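Local coordinates for protein C-type lectin domain family 4, member a4 (Mus musculus, PDB 3VYK) that binds N-glycans bearing a bisecting N-acetylglucosamine through its calcium-containing C-type lectin domain, probably as an inhibitory pattern-recognition receptor of dendritic cells, at residues V101-N104 with G109-W112. Residues are numbered along the deposited sequence; the frame is centred on the assembly and turned at random.
Sequences VIIN and GWGW. With NAG (2-acetamido-2-deoxy-beta-D-glucopyranose), chain B; SO4 (sulfate ion), chain E.
I103 packs between two tryptophans, W110 and W112, where strands 100-106 and 109-115 pair as an antiparallel hairpin of the C-type lectin domain. With chi1 -63°, its CG1 stands opposite the carbonyl carbon and meets W112 CD1 at 3.8 Å. CG2, opposite the backbone N, presses on W110 CE3 at 3.5 Å. A beta-branched residue suits this place because it offers a separate carbon to each indole. The W110 ring also bends obliquely over the neighbouring backbone, CE3 lying 3.4 Å from N104 C. V101 extends the apolar patch, setting CG1 3.8 Å from W112 CB, and I51 and T52 of helix 45-53 also pack against I103. Q48 OE1 satisfies the indole N-H of W112.

N104 N donates to G111 O (3.0 Å), and G111 N returns a bond to N104 O, which H89 NE2 also reaches as a second donor. G111 is almost fully extended and has no side chain. The looser, partly exposed side is G109 and the other flank of W110, whose backbone N donates to SO4 O2 at 2.7 Å, an ion probably left from crystallisation. G109 has a positive phi (115°), at which a side chain would be jammed against the preceding carbonyl.

On the face opposite I103 and W112, N104 reaches the glycan. Asparagine fits because its one NH2 group serves two acceptors, ND2 donating to NAG O7 at 3.1 Å and to NAG O3, while OD1 is bonded too. O7 belongs to an acetamide that plain hexoses lack, so this bond probably helps distinguish the sugar, which D119 and H121 also hold.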
loop_
_atom_site.group_PDB
_atom_site.type_symbol
_atom_site.label_atom_id
_atom_site.label_comp_id
_atom_site.label_asym_id
_atom_site.label_seq_id
_atom_site.Cartn_x
_atom_site.Cartn_y
_atom_site.Cartn_z
ATOM N N VAL A 101 -5.473 -2.683 4.002
ATOM C CA VAL A 101 -4.159 -2.605 4.646
ATOM C C VAL A 101 -3.501 -1.262 4.371
ATOM O O VAL A 101 -3.480 -0.788 3.217
ATOM C CB VAL A 101 -3.236 -3.738 4.142
ATOM C CG1 VAL A 101 -1.860 -3.686 4.818
ATOM C CG2 VAL A 101 -3.860 -5.109 4.357
ATOM N N ILE A 102 -2.960 -0.661 5.436
ATOM C CA ILE A 102 -2.109 0.509 5.294
ATOM C C ILE A 102 -0.691 0.240 5.769
ATOM O O ILE A 102 -0.453 -0.618 6.621
ATOM C CB ILE A 102 -2.638 1.761 6.059
ATOM C CG1 ILE A 102 -2.792 1.494 7.566
ATOM C CG2 ILE A 102 -3.910 2.279 5.401
ATOM C CD1 ILE A 102 -3.137 2.733 8.382
ATOM N N ILE A 103 0.235 0.994 5.189
ATOM C CA ILE A 103 1.550 1.207 5.776
ATOM C C ILE A 103 1.406 2.388 6.735
ATOM O O ILE A 103 0.937 3.461 6.351
ATOM C CB ILE A 103 2.599 1.539 4.694
ATOM C CG1 ILE A 103 2.767 0.362 3.735
ATOM C CG2 ILE A 103 3.939 1.910 5.329
ATOM C CD1 ILE A 103 3.694 0.646 2.569
ATOM N N ASN A 104 1.813 2.188 7.979
ATOM C CA ASN A 104 1.920 3.303 8.931
ATOM C C ASN A 104 3.134 3.155 9.838
ATOM O O ASN A 104 3.799 2.104 9.866
ATOM C CB ASN A 104 0.599 3.540 9.714
ATOM C CG ASN A 104 0.241 2.404 10.662
ATOM O OD1 ASN A 104 0.926 1.401 10.744
ATOM N ND2 ASN A 104 -0.872 2.561 11.392
ATOM N N GLY A 109 8.883 1.280 14.173
ATOM C CA GLY A 109 9.172 1.548 12.765
ATOM C C GLY A 109 7.962 1.457 11.843
ATOM O O GLY A 109 6.820 1.537 12.292
ATOM N N TRP A 110 8.231 1.320 10.547
ATOM C CA TRP A 110 7.176 1.155 9.544
ATOM C C TRP A 110 6.651 -0.245 9.502
ATOM O O TRP A 110 7.373 -1.200 9.773
ATOM C CB TRP A 110 7.712 1.516 8.167
ATOM C CG TRP A 110 7.932 2.982 7.987
ATOM C CD1 TRP A 110 9.146 3.669 8.021
ATOM C CD2 TRP A 110 6.922 4.003 7.712
ATOM N NE1 TRP A 110 8.960 5.002 7.793
ATOM C CE2 TRP A 110 7.649 5.280 7.604
ATOM C CE3 TRP A 110 5.536 3.998 7.564
ATOM C CZ2 TRP A 110 6.995 6.478 7.351
ATOM C CZ3 TRP A 110 4.886 5.212 7.305
ATOM C CH2 TRP A 110 5.603 6.423 7.204
ATOM N N GLY A 111 5.381 -0.386 9.132
ATOM C CA GLY A 111 4.804 -1.717 8.984
ATOM C C GLY A 111 3.392 -1.671 8.443
ATOM O O GLY A 111 2.836 -0.593 8.187
ATOM N N TRP A 112 2.823 -2.854 8.273
ATOM C CA TRP A 112 1.462 -2.991 7.755
ATOM C C TRP A 112 0.476 -3.201 8.869
ATOM O O TRP A 112 0.745 -3.916 9.844
ATOM C CB TRP A 112 1.350 -4.195 6.838
ATOM C CG TRP A 112 2.226 -4.204 5.615
ATOM C CD1 TRP A 112 3.018 -3.184 5.086
ATOM C CD2 TRP A 112 2.370 -5.331 4.694
ATOM N NE1 TRP A 112 3.662 -3.625 3.946
ATOM C CE2 TRP A 112 3.295 -4.894 3.648
ATOM C CE3 TRP A 112 1.845 -6.621 4.643
ATOM C CZ2 TRP A 112 3.679 -5.744 2.603
ATOM C CZ3 TRP A 112 2.237 -7.457 3.591
ATOM C CH2 TRP A 112 3.118 -7.017 2.592
HETATM C C1 NAG B . -5.513 2.383 13.486
HETATM C C2 NAG B . -4.145 3.017 13.191
HETATM C C3 NAG B . -4.290 4.406 12.571
HETATM C C4 NAG B . -5.288 4.380 11.412
HETATM C C5 NAG B . -6.595 3.684 11.811
HETATM C C6 NAG B . -7.532 3.474 10.629
HETATM C C7 NAG B . -2.433 2.102 14.689
HETATM C C8 NAG B . -1.799 2.174 16.043
HETATM N N2 NAG B . -3.393 2.991 14.435
HETATM O O3 NAG B . -3.028 4.825 12.086
HETATM O O4 NAG B . -5.562 5.688 10.975
HETATM O O5 NAG B . -6.309 2.392 12.314
HETATM O O6 NAG B . -8.351 4.598 10.389
HETATM O O7 NAG B . -2.077 1.243 13.870
HETATM S S SO4 E . 11.870 0.612 9.620
HETATM O O1 SO4 E . 12.050 0.895 8.178
HETATM O O2 SO4 E . 10.882 1.566 10.173
HETATM O O3 SO4 E . 13.158 0.771 10.336
HETATM O O4 SO4 E . 11.357 -0.765 9.804
#